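Local coordinates for putative invasin (Yersinia pseudotuberculosis IP 31758, PDB 5N40), which probably mediates bacterial adhesion as an invasin-like surface protein, with immunoglobulin-like domains leading to a terminal C-type lectin-like domain, at residues T236-F244 with Q286-Y294; T220-M229 with V261-M269. The protein carries 1 engineered substitution. All coordinates share one frame; numbering follows the deposited sequence.

Interaction 1: T236-F244 with Q286-Y294; sequences TLTASGVTF and QLVSLYNLY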
ATOM      1  N   THR A 236      22.118  19.178   7.090  1.00 12.85           N
ATOM      2  CA  THR A 236      23.537  19.448   7.273  1.00 14.80           C
ATOM      3  C   THR A 236      24.289  18.123   7.292  1.00 11.76           C
ATOM      4  O   THR A 236      23.713  17.061   7.542  1.00 15.80           O
ATOM      5  CB  THR A 236      23.820  20.206   8.585  1.00 13.71           C
ATOM      6  OG1 THR A 236      23.479  19.377   9.704  1.00 18.04           O
ATOM      7  CG2 THR A 236      23.021  21.498   8.662  1.00 20.07           C
ATOM      8  N   LEU A 237      25.593  18.198   7.027  1.00 14.75           N
ATOM      9  CA  LEU A 237      26.507  17.085   7.230  1.00 12.96           C
ATOM     10  C   LEU A 237      27.731  17.602   7.979  1.00 12.31           C
ATOM     11  O   LEU A 237      28.101  18.768   7.851  1.00 13.66           O
ATOM     12  CB  LEU A 237      26.944  16.455   5.905  1.00 14.32           C
ATOM     13  CG  LEU A 237      25.847  15.865   5.007  1.00 14.06           C
ATOM     14  CD1 LEU A 237      26.417  15.573   3.629  1.00 15.21           C
ATOM     15  CD2 LEU A 237      25.260  14.600   5.619  1.00 16.81           C
ATOM     16  N   THR A 238      28.351  16.734   8.764  1.00 13.39           N
ATOM     17  CA  THR A 238      29.518  17.123   9.549  1.00 12.81           C
ATOM     18  C   THR A 238      30.702  16.218   9.245  1.00 14.84           C
ATOM     19  O   THR A 238      30.564  14.995   9.138  1.00 17.96           O
ATOM     20  CB  THR A 238      29.192  17.093  11.041  1.00 14.19           C
ATOM     21  OG1 THR A 238      28.083  17.968  11.303  1.00 18.84           O
ATOM     22  CG2 THR A 238      30.391  17.535  11.872  1.00 20.38           C
ATOM     23  N   ALA A 239      31.879  16.827   9.123  1.00 18.28           N
ATOM     24  CA  ALA A 239      33.113  16.078   8.924  1.00 12.96           C
ATOM     25  C   ALA A 239      34.205  16.734   9.760  1.00 16.60           C
ATOM     26  O   ALA A 239      34.645  17.845   9.452  1.00 16.78           O
ATOM     27  CB  ALA A 239      33.505  16.018   7.450  1.00 18.97           C
ATOM     28  N   SER A 240      34.602  16.051  10.832  1.00 20.79           N
ATOM     29  CA  SER A 240      35.722  16.453  11.677  0.65 21.21           C
ATOM     30  C   SER A 240      35.607  17.916  12.115  1.00 18.88           C
ATOM     31  O   SER A 240      36.500  18.741  11.901  1.00 22.69           O
ATOM     32  CB  SER A 240      37.037  16.177  10.951  0.65 22.69           C
ATOM     33  OG  SER A 240      37.139  14.787  10.686  0.65 17.41           O
ATOM     34  N   GLY A 241      34.482  18.219  12.762  1.00 18.42           N
ATOM     35  CA  GLY A 241      34.274  19.524  13.352  1.00 19.19           C
ATOM     36  C   GLY A 241      33.881  20.622  12.394  1.00 18.81           C
ATOM     37  O   GLY A 241      33.811  21.782  12.809  1.00 23.40           O
ATOM     38  N   VAL A 242      33.626  20.301  11.128  1.00 20.43           N
ATOM     39  CA  VAL A 242      33.162  21.269  10.142  1.00 17.19           C
ATOM     40  C   VAL A 242      31.775  20.827   9.695  1.00 17.29           C
ATOM     41  O   VAL A 242      31.575  19.656   9.357  1.00 16.16           O
ATOM     42  CB  VAL A 242      34.130  21.374   8.946  1.00 18.84           C
ATOM     43  CG1 VAL A 242      33.682  22.467   7.974  1.00 17.61           C
ATOM     44  CG2 VAL A 242      35.553  21.654   9.435  1.00 18.66           C
ATOM     45  N   THR A 243      30.818  21.753   9.725  1.00 18.39           N
ATOM     46  CA  THR A 243      29.425  21.466   9.402  1.00 15.65           C
ATOM     47  C   THR A 243      29.056  22.160   8.099  1.00 17.70           C
ATOM     48  O   THR A 243      29.364  23.340   7.912  1.00 18.99           O
ATOM     49  CB  THR A 243      28.492  21.916  10.530  1.00 22.41           C
ATOM     50  OG1 THR A 243      28.783  21.168  11.717  1.00 25.14           O
ATOM     51  CG2 THR A 243      27.028  21.695  10.159  1.00 21.75           C
ATOM     52  N   PHE A 244      28.388  21.423   7.211  1.00 16.06           N
ATOM     53  CA  PHE A 244      28.071  21.877   5.862  1.00 13.21           C
ATOM     54  C   PHE A 244      26.559  21.847   5.661  1.00 15.11           C
ATOM     55  O   PHE A 244      25.909  20.854   5.994  1.00 16.80           O
ATOM     56  CB  PHE A 244      28.742  20.984   4.811  1.00 14.78           C
ATOM     57  CG  PHE A 244      30.234  20.804   4.994  1.00 13.32           C
ATOM     58  CD1 PHE A 244      30.737  19.872   5.902  1.00 14.21           C
ATOM     59  CD2 PHE A 244      31.130  21.525   4.224  1.00 17.83           C
ATOM     60  CE1 PHE A 244      32.096  19.690   6.050  1.00 15.85           C
ATOM     61  CE2 PHE A 244      32.496  21.342   4.375  1.00 17.16           C
ATOM     62  CZ  PHE A 244      32.973  20.422   5.285  1.00 14.57           C
ATOM     63  N   GLN A 286      38.301  21.194   3.183  1.00 19.24           N
ATOM     64  CA  GLN A 286      37.135  20.843   3.990  1.00 18.16           C
ATOM     65  C   GLN A 286      36.106  20.083   3.163  1.00 18.11           C
ATOM     66  O   GLN A 286      35.593  19.047   3.594  1.00 18.03           O
ATOM     67  CB  GLN A 286      36.521  22.101   4.599  1.00 15.86           C
ATOM     68  CG  GLN A 286      37.275  22.591   5.833  1.00 17.89           C
ATOM     69  CD  GLN A 286      36.939  24.012   6.215  1.00 18.66           C
ATOM     70  OE1 GLN A 286      36.216  24.706   5.505  1.00 20.79           O
ATOM     71  NE2 GLN A 286      37.465  24.455   7.349  1.00 20.84           N
ATOM     72  N   LEU A 287      35.807  20.576   1.958  1.00 17.75           N
ATOM     73  CA  LEU A 287      34.861  19.884   1.091  1.00 16.84           C
ATOM     74  C   LEU A 287      35.366  18.498   0.714  1.00 15.34           C
ATOM     75  O   LEU A 287      34.585  17.547   0.637  1.00 17.05           O
ATOM     76  CB  LEU A 287      34.591  20.718  -0.165  1.00 14.35           C
ATOM     77  CG  LEU A 287      33.696  21.936   0.044  1.00 17.88           C
ATOM     78  CD1 LEU A 287      33.787  22.855  -1.163  1.00 19.60           C
ATOM     79  CD2 LEU A 287      32.247  21.515   0.296  1.00 17.47           C
ATOM     80  N   VAL A 288      36.674  18.358   0.478  1.00 15.95           N
ATOM     81  CA  VAL A 288      37.212  17.048   0.135  1.00 17.56           C
ATOM     82  C   VAL A 288      37.083  16.096   1.315  1.00 15.81           C
ATOM     83  O   VAL A 288      36.809  14.905   1.135  1.00 17.41           O
ATOM     84  CB  VAL A 288      38.676  17.171  -0.334  1.00 20.63           C
ATOM     85  CG1 VAL A 288      39.293  15.793  -0.500  1.00 23.10           C
ATOM     86  CG2 VAL A 288      38.751  17.944  -1.646  1.00 20.88           C
ATOM     87  N   SER A 289      37.276  16.604   2.539  1.00 17.65           N
ATOM     88  CA  SER A 289      37.116  15.757   3.718  1.00 17.49           C
ATOM     89  C   SER A 289      35.672  15.280   3.863  1.00 17.07           C
ATOM     90  O   SER A 289      35.433  14.157   4.325  1.00 15.70           O
ATOM     91  CB  SER A 289      37.557  16.508   4.977  1.00 21.16           C
ATOM     92  OG  SER A 289      36.553  17.411   5.407  1.00 24.16           O
ATOM     93  N   LEU A 290      34.702  16.115   3.488  1.00 16.02           N
ATOM     94  CA  LEU A 290      33.311  15.663   3.475  1.00 16.51           C
ATOM     95  C   LEU A 290      33.099  14.588   2.412  1.00 15.93           C
ATOM     96  O   LEU A 290      32.453  13.564   2.676  1.00 17.48           O
ATOM     97  CB  LEU A 290      32.376  16.850   3.249  1.00 18.36           C
ATOM     98  CG  LEU A 290      30.870  16.543   3.230  1.00 15.05           C
ATOM     99  CD1 LEU A 290      30.421  15.982   4.567  1.00 18.35           C
ATOM    100  CD2 LEU A 290      30.076  17.789   2.880  1.00 15.87           C
ATOM    101  N   TYR A 291      33.648  14.793   1.208  1.00 17.15           N
ATOM    102  CA  TYR A 291      33.601  13.753   0.187  1.00 16.38           C
ATOM    103  C   TYR A 291      34.141  12.430   0.722  1.00 16.52           C
ATOM    104  O   TYR A 291      33.553  11.367   0.497  1.00 16.36           O
ATOM    105  CB  TYR A 291      34.395  14.165  -1.058  1.00 20.29           C
ATOM    106  CG  TYR A 291      34.572  12.973  -1.963  1.00 14.00           C
ATOM    107  CD1 TYR A 291      33.524  12.526  -2.765  1.00 18.44           C
ATOM    108  CD2 TYR A 291      35.758  12.254  -1.975  1.00 16.83           C
ATOM    109  CE1 TYR A 291      33.663  11.408  -3.568  1.00 17.66           C
ATOM    110  CE2 TYR A 291      35.908  11.134  -2.771  1.00 18.60           C
ATOM    111  CZ  TYR A 291      34.855  10.714  -3.565  1.00 17.31           C
ATOM    112  OH  TYR A 291      34.990   9.598  -4.354  1.00 17.93           O
ATOM    113  N   ASN A 292      35.285  12.472   1.414  1.00 16.17           N
ATOM    114  CA  ASN A 292      35.905  11.242   1.902  1.00 19.15           C
ATOM    115  C   ASN A 292      35.007  10.504   2.887  1.00 18.35           C
ATOM    116  O   ASN A 292      35.113   9.278   3.025  1.00 19.31           O
ATOM    117  CB  ASN A 292      37.252  11.562   2.551  1.00 18.05           C
ATOM    118  CG  ASN A 292      38.319  11.919   1.535  1.00 25.57           C
ATOM    119  OD1 ASN A 292      38.268  11.487   0.382  1.00 22.43           O
ATOM    120  ND2 ASN A 292      39.300  12.702   1.962  1.00 24.82           N
ATOM    121  N   LEU A 293      34.132  11.225   3.590  1.00 18.89           N
ATOM    122  CA  LEU A 293      33.179  10.578   4.480  1.00 19.02           C
ATOM    123  C   LEU A 293      32.089   9.861   3.690  1.00 18.61           C
ATOM    124  O   LEU A 293      31.633   8.782   4.089  1.00 19.71           O
ATOM    125  CB  LEU A 293      32.574  11.622   5.417  1.00 25.55           C
ATOM    126  CG  LEU A 293      32.346  11.259   6.880  1.00 32.72           C
ATOM    127  CD1 LEU A 293      33.639  10.831   7.548  1.00 31.29           C
ATOM    128  CD2 LEU A 293      31.757  12.458   7.604  1.00 31.74           C
ATOM    129  N   TYR A 294      31.670  10.437   2.561  1.00 15.98           N
ATOM    130  CA  TYR A 294      30.610   9.883   1.716  1.00 14.79           C
ATOM    131  C   TYR A 294      31.111   9.796   0.279  1.00 16.87           C
ATOM    132  O   TYR A 294      30.672  10.560  -0.591  1.00 17.32           O
ATOM    133  CB  TYR A 294      29.348  10.746   1.792  1.00 15.91           C
ATOM    134  CG  TYR A 294      28.884  11.028   3.201  1.00 15.69           C
ATOM    135  CD1 TYR A 294      28.125  10.102   3.902  1.00 19.70           C
ATOM    136  CD2 TYR A 294      29.211  12.222   3.834  1.00 16.54           C
ATOM    137  CE1 TYR A 294      27.702  10.361   5.201  1.00 20.26           C
ATOM    138  CE2 TYR A 294      28.793  12.486   5.124  1.00 23.01           C
ATOM    139  CZ  TYR A 294      28.042  11.555   5.805  1.00 22.03           C
ATOM    140  OH  TYR A 294      27.632  11.836   7.095  1.00 21.22           O
TER
HETATM  141  O   HOH W   1      28.274  13.690   9.047  1.00 19.71           O
HETATM  142  O   HOH W   2      36.149  18.896   7.481  1.00 26.37           O
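Ala239 and Leu290 bring the backbones closest, 5.5 Å between their CA atoms, where strand 236-239 crosses helix 286-293 nearly at right angles (96°) with the axes 8.1 Å apart. Strands 236-239 and 242-244 form a beta hairpin closed by a type I' turn, and its Leu237, Ala239, Val242 and Phe244 face the helix. Leu290 sits in the middle. With its CG anti to the backbone N (chi1 -179°), it sends both methyls into the hairpin: CD2 lies over one face of the Phe244 ring, 3.9 Å from the centroid, a CH-pi contact offset toward the rim, while CD1 meets Leu237 CB. The far end of the ring reaches the helix backbone, Phe244 CZ lying 3.4 Å from Gln286 O, and Leu287 CD2 touches the ring obliquely. Gln286 O is already held twice, by Leu290 N in the helix and by Ser289 OG at 2.6 Å. Farther along, Leu237 CD2 packs obliquely against the Tyr294 ring, and Leu293 CD2 rests on Ala239 CB. Val242 spreads both methyls across the extended chain of Gln286, whose OE1 is taken by Ser283 N. Ile299 of helix 298-301 also covers Leu290 and Tyr294. No direct hydrogen bond joins the segments; two waters do so instead. One donates to Thr238 O and is hydrogen-bonded to Tyr294 OH; the other donates to both Ala239 O and Ser289 OG. In this C-type lectin-like domain, the helix is thus held to the hairpin by apolar packing, with water bridging the polar groups beside it.

Interaction 2: T220-M229 with V261-M269; sequences TSPDSAQASM and VENNETWAM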
ATOM      1  N   THR A 220      16.874  12.616  -2.383  1.00 12.48           N
ATOM      2  CA  THR A 220      17.408  13.678  -3.222  1.00 14.54           C
ATOM      3  C   THR A 220      16.529  14.920  -3.263  1.00 15.59           C
ATOM      4  O   THR A 220      16.805  15.829  -4.055  1.00 14.93           O
ATOM      5  CB  THR A 220      17.651  13.163  -4.645  1.00 14.23           C
ATOM      6  OG1 THR A 220      16.519  12.421  -5.121  1.00 12.64           O
ATOM      7  CG2 THR A 220      18.888  12.286  -4.687  1.00 16.03           C
ATOM      8  N   SER A 221      15.494  14.992  -2.424  1.00 13.79           N
ATOM      9  CA  SER A 221      14.682  16.185  -2.289  1.00 12.75           C
ATOM     10  C   SER A 221      14.729  16.693  -0.854  1.00 10.51           C
ATOM     11  O   SER A 221      14.689  15.894   0.090  1.00 11.72           O
ATOM     12  CB  SER A 221      13.219  15.912  -2.675  1.00 13.75           C
ATOM     13  OG  SER A 221      13.068  15.822  -4.077  1.00 14.17           O
ATOM     14  N   PRO A 222      14.794  17.999  -0.648  1.00 11.38           N
ATOM     15  CA  PRO A 222      14.768  18.507   0.728  1.00 11.84           C
ATOM     16  C   PRO A 222      13.371  18.414   1.327  1.00 14.31           C
ATOM     17  O   PRO A 222      12.358  18.452   0.619  1.00 14.47           O
ATOM     18  CB  PRO A 222      15.223  19.957   0.579  1.00 14.78           C
ATOM     19  CG  PRO A 222      14.827  20.336  -0.801  1.00 20.39           C
ATOM     20  CD  PRO A 222      14.862  19.084  -1.640  1.00 14.14           C
ATOM     21  N   ASP A 223      13.331  18.288   2.657  1.00 13.90           N
ATOM     22  CA  ASP A 223      12.070  18.262   3.400  1.00 14.61           C
ATOM     23  C   ASP A 223      11.635  19.706   3.610  1.00 17.36           C
ATOM     24  O   ASP A 223      11.815  20.303   4.676  1.00 17.66           O
ATOM     25  CB  ASP A 223      12.221  17.519   4.721  1.00 14.82           C
ATOM     26  CG  ASP A 223      10.900  17.393   5.473  1.00 18.80           C
ATOM     27  OD1 ASP A 223       9.831  17.612   4.861  1.00 14.85           O
ATOM     28  OD2 ASP A 223      10.930  17.075   6.683  1.00 22.84           O
ATOM     29  N   SER A 224      11.079  20.275   2.548  1.00 15.74           N
ATOM     30  CA  SER A 224      10.619  21.655   2.520  1.00 16.89           C
ATOM     31  C   SER A 224       9.261  21.694   1.843  1.00 17.84           C
ATOM     32  O   SER A 224       9.045  21.011   0.842  1.00 15.65           O
ATOM     33  CB  SER A 224      11.591  22.558   1.754  1.00 19.86           C
ATOM     34  OG  SER A 224      10.955  23.763   1.367  1.00 19.55           O
ATOM     35  N   ALA A 225       8.345  22.496   2.384  1.00 19.68           N
ATOM     36  CA  ALA A 225       7.045  22.646   1.741  1.00 17.00           C
ATOM     37  C   ALA A 225       7.166  23.229   0.336  1.00 17.63           C
ATOM     38  O   ALA A 225       6.217  23.116  -0.450  1.00 18.87           O
ATOM     39  CB  ALA A 225       6.131  23.522   2.602  1.00 27.15           C
ATOM     40  N   GLN A 226       8.313  23.837   0.001  1.00 17.14           N
ATOM     41  CA  GLN A 226       8.549  24.402  -1.324  1.00 17.36           C
ATOM     42  C   GLN A 226       9.173  23.411  -2.296  1.00 15.64           C
ATOM     43  O   GLN A 226       9.315  23.738  -3.478  1.00 18.19           O
ATOM     44  CB  GLN A 226       9.467  25.627  -1.229  1.00 22.51           C
ATOM     45  CG  GLN A 226       8.937  26.748  -0.359  1.00 21.89           C
ATOM     46  CD  GLN A 226       9.909  27.905  -0.277  1.00 24.68           C
ATOM     47  OE1 GLN A 226      10.867  27.873   0.497  1.00 22.92           O
ATOM     48  NE2 GLN A 226       9.670  28.936  -1.080  1.00 20.01           N
ATOM     49  N   ALA A 227       9.560  22.225  -1.833  1.00 14.58           N
ATOM     50  CA  ALA A 227      10.138  21.221  -2.712  1.00 15.68           C
ATOM     51  C   ALA A 227       9.077  20.636  -3.634  1.00 14.84           C
ATOM     52  O   ALA A 227       7.885  20.608  -3.309  1.00 14.11           O
ATOM     53  CB  ALA A 227      10.779  20.098  -1.891  1.00 13.43           C
ATOM     54  N   SER A 228       9.525  20.161  -4.797  1.00 14.80           N
ATOM     55  CA  SER A 228       8.615  19.522  -5.744  1.00 14.87           C
ATOM     56  C   SER A 228       8.190  18.142  -5.256  1.00 14.63           C
ATOM     57  O   SER A 228       7.001  17.800  -5.291  1.00 13.50           O
ATOM     58  CB  SER A 228       9.281  19.419  -7.117  1.00 16.38           C
ATOM     59  OG  SER A 228       9.466  20.701  -7.696  1.00 20.53           O
ATOM     60  N   MET A 229       9.146  17.340  -4.807  1.00 11.45           N
ATOM     61  CA  MET A 229       8.900  15.985  -4.341  1.00 11.54           C
ATOM     62  C   MET A 229       8.915  15.930  -2.819  1.00 15.25           C
ATOM     63  O   MET A 229       9.352  16.862  -2.134  1.00 14.89           O
ATOM     64  CB  MET A 229       9.956  15.024  -4.905  1.00 12.98           C
ATOM     65  CG  MET A 229      10.341  15.270  -6.359  1.00 14.50           C
ATOM     66  SD  MET A 229       8.953  15.197  -7.512  1.00 16.64           S
ATOM     67  CE  MET A 229       8.495  13.480  -7.375  1.00 15.48           C
ATOM     68  N   VAL A 261      18.426  22.486 -12.615  1.00 18.98           N
ATOM     69  CA  VAL A 261      17.423  21.451 -12.395  1.00 20.29           C
ATOM     70  C   VAL A 261      18.140  20.117 -12.253  1.00 21.01           C
ATOM     71  O   VAL A 261      18.847  19.676 -13.166  1.00 22.60           O
ATOM     72  CB  VAL A 261      16.395  21.406 -13.536  1.00 21.15           C
ATOM     73  CG1 VAL A 261      15.335  20.353 -13.254  1.00 25.90           C
ATOM     74  CG2 VAL A 261      15.754  22.774 -13.727  1.00 23.97           C
ATOM     75  N   GLU A 262      17.947  19.465 -11.110  1.00 17.71           N
ATOM     76  CA  GLU A 262      18.628  18.206 -10.850  1.00 17.22           C
ATOM     77  C   GLU A 262      17.822  17.421  -9.829  1.00 14.87           C
ATOM     78  O   GLU A 262      17.375  17.988  -8.827  1.00 16.88           O
ATOM     79  CB  GLU A 262      20.054  18.457 -10.348  1.00 19.44           C
ATOM     80  CG  GLU A 262      20.877  17.201 -10.220  1.00 19.83           C
ATOM     81  CD  GLU A 262      22.341  17.498  -9.953  1.00 19.16           C
ATOM     82  OE1 GLU A 262      22.775  18.647 -10.200  1.00 19.40           O
ATOM     83  OE2 GLU A 262      23.045  16.582  -9.497  1.00 22.54           O
ATOM     84  N   ASN A 263      17.626  16.127 -10.101  1.00 16.49           N
ATOM     85  CA  ASN A 263      16.887  15.229  -9.213  1.00 15.59           C
ATOM     86  C   ASN A 263      15.497  15.783  -8.919  1.00 15.42           C
ATOM     87  O   ASN A 263      15.035  15.773  -7.777  1.00 16.08           O
ATOM     88  CB  ASN A 263      17.660  14.969  -7.920  1.00 17.26           C
ATOM     89  CG  ASN A 263      19.031  14.379  -8.183  1.00 19.74           C
ATOM     90  OD1 ASN A 263      19.210  13.610  -9.128  1.00 22.02           O
ATOM     91  ND2 ASN A 263      20.006  14.741  -7.359  1.00 19.56           N
ATOM     92  N   ASN A 264      14.835  16.282  -9.966  1.00 17.19           N
ATOM     93  CA  ASN A 264      13.442  16.726  -9.913  1.00 15.76           C
ATOM     94  C   ASN A 264      13.240  17.930  -9.000  1.00 16.40           C
ATOM     95  O   ASN A 264      12.116  18.188  -8.539  1.00 18.73           O
ATOM     96  CB  ASN A 264      12.521  15.578  -9.491  1.00 15.98           C
ATOM     97  CG  ASN A 264      12.423  14.502 -10.552  1.00 19.69           C
ATOM     98  OD1 ASN A 264      12.339  14.799 -11.744  1.00 19.80           O
ATOM     99  ND2 ASN A 264      12.446  13.244 -10.129  1.00 20.94           N
ATOM    100  N   GLU A 265      14.306  18.677  -8.736  1.00 15.60           N
ATOM    101  CA  GLU A 265      14.240  19.926  -7.992  1.00 15.86           C
ATOM    102  C   GLU A 265      15.035  20.997  -8.729  1.00 20.82           C
ATOM    103  O   GLU A 265      15.954  20.700  -9.501  1.00 21.33           O
ATOM    104  CB  GLU A 265      14.790  19.755  -6.565  1.00 15.19           C
ATOM    105  CG  GLU A 265      14.165  18.620  -5.769  1.00 13.54           C
ATOM    106  CD  GLU A 265      12.737  18.915  -5.320  1.00 15.27           C
ATOM    107  OE1 GLU A 265      12.296  20.084  -5.450  1.00 13.97           O
ATOM    108  OE2 GLU A 265      12.061  17.969  -4.845  1.00 15.10           O
ATOM    109  N   THR A 266      14.680  22.258  -8.470  1.00 17.70           N
ATOM    110  CA  THR A 266      15.342  23.411  -9.071  1.00 16.63           C
ATOM    111  C   THR A 266      16.174  24.120  -8.012  1.00 19.68           C
ATOM    112  O   THR A 266      15.633  24.631  -7.025  1.00 16.22           O
ATOM    113  CB  THR A 266      14.327  24.375  -9.684  1.00 19.94           C
ATOM    114  OG1 THR A 266      13.611  23.701 -10.719  1.00 21.22           O
ATOM    115  CG2 THR A 266      15.024  25.594 -10.274  1.00 23.32           C
ATOM    116  N   TRP A 267      17.476  24.178  -8.242  1.00 19.06           N
ATOM    117  CA  TRP A 267      18.427  24.647  -7.250  1.00 16.21           C
ATOM    118  C   TRP A 267      18.948  26.033  -7.595  1.00 17.50           C
ATOM    119  O   TRP A 267      19.128  26.377  -8.767  1.00 22.33           O
ATOM    120  CB  TRP A 267      19.595  23.674  -7.143  1.00 18.71           C
ATOM    121  CG  TRP A 267      19.143  22.307  -6.774  1.00 18.22           C
ATOM    122  CD1 TRP A 267      18.886  21.268  -7.619  1.00 15.68           C
ATOM    123  CD2 TRP A 267      18.868  21.833  -5.458  1.00 19.12           C
ATOM    124  NE1 TRP A 267      18.489  20.169  -6.904  1.00 14.86           N
ATOM    125  CE2 TRP A 267      18.465  20.493  -5.572  1.00 18.22           C
ATOM    126  CE3 TRP A 267      18.932  22.417  -4.186  1.00 17.33           C
ATOM    127  CZ2 TRP A 267      18.119  19.722  -4.460  1.00 14.42           C
ATOM    128  CZ3 TRP A 267      18.601  21.659  -3.093  1.00 14.41           C
ATOM    129  CH2 TRP A 267      18.195  20.323  -3.233  1.00 15.17           C
ATOM    130  N   ALA A 268      19.191  26.822  -6.554  1.00 17.71           N
ATOM    131  CA  ALA A 268      19.870  28.098  -6.710  1.00 18.13           C
ATOM    132  C   ALA A 268      21.358  27.868  -6.944  1.00 15.45           C
ATOM    133  O   ALA A 268      21.959  26.960  -6.365  1.00 18.02           O
ATOM    134  CB  ALA A 268      19.664  28.966  -5.471  1.00 17.61           C
ATOM    135  N   MET A 269      21.952  28.708  -7.792  1.00 18.42           N
ATOM    136  CA  MET A 269      23.360  28.596  -8.150  1.00 18.20           C
ATOM    137  C   MET A 269      23.996  29.979  -8.108  1.00 21.64           C
ATOM    138  O   MET A 269      23.323  30.991  -8.319  1.00 20.14           O
ATOM    139  CB  MET A 269      23.532  27.967  -9.541  1.00 19.91           C
ATOM    140  CG  MET A 269      22.801  26.642  -9.713  1.00 23.38           C
ATOM    141  SD  MET A 269      23.402  25.312  -8.641  1.00 20.80           S
ATOM    142  CE  MET A 269      24.692  24.611  -9.661  1.00 18.75           C
TER
HETATM  143  O   HOH W   3      19.419  16.301  -5.055  1.00 14.15           O
HETATM  144  O   HOH W   4      14.394  14.094  -5.846  1.00 14.78           O
HETATM  145  O   HOH W   5      11.307  22.367  -9.449  1.00 25.87           O
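Glu265 supplies the direct hydrogen bonds between loop 220-229 and the hairpin of 261-269, its carboxylate taking three donors. Ser228 N gives a nearly straight bond (170°) to Glu265 OE1, 2.8 Å away, entering by the syn lone pair; Met229 N reaches Glu265 OE2 at 3.0 Å, also on the syn side but 21° out of the carboxylate plane. Two successive backbone N-H groups thus hold the two oxygens and fix the rotation of the group. Ser221 OG adds a very short bond of 2.5 Å to Glu265 OE2. A bend at chi2 (-73°) turns the glutamate chain into the loop, where Ala227 CB lies close to both oxygens. The buried negative charge is probably stabilised by these donors.

The hairpin, strands 258-262 and 265-269 joined by a type I' turn, belongs to the adhesion domain of C-type lectin-like fold, and the loop is the link entering that domain from the preceding strand 209-217. Salt bridges from Asp223 to Arg116 and Arg153 tie the same loop back toward the neighbouring immunoglobulin-like part.

Van der Waals contacts flank the carboxylate. Pro222 CD meets Trp267 CH2 at 3.9 Å, Thr220 CB packs on Asn263 CB at the turn, and Met229 CG lies 3.8 Å from Asn264 CB. The indole is steadied from within the hairpin: its NE1 donates to Glu262 O, which also accepts Glu265 N from the opposite face of the carbonyl plane.

Three waters bridge further polar groups. One donates to Ser221 OG and Asn263 O and is bonded to Thr220 OG1; another links Thr220 O to Asn263 ND2, and a third joins Ser228 OG with Thr266 OG1.

How the interactions relate
Both contacts lie in the C-terminal adhesion domain, with centres 22 Å apart and nearest atoms about 10 Å apart, so they do not touch. Their segments alternate along the chain: loop 220-229 comes first, then hairpin 236-244, hairpin 261-269 and finally helix segment 286-294. Each contact uses a different two-stranded hairpin, and strands 242-245 and 258-262 follow one another. Interaction 1 joins its hairpin to a helix within the domain, whereas interaction 2 anchors the second hairpin on the loop through which the chain enters from the immunoglobulin-like part. Interaction 1 is thus packing internal to the lectin-like domain, while interaction 2 lies where that domain meets the rest of the elongated molecule.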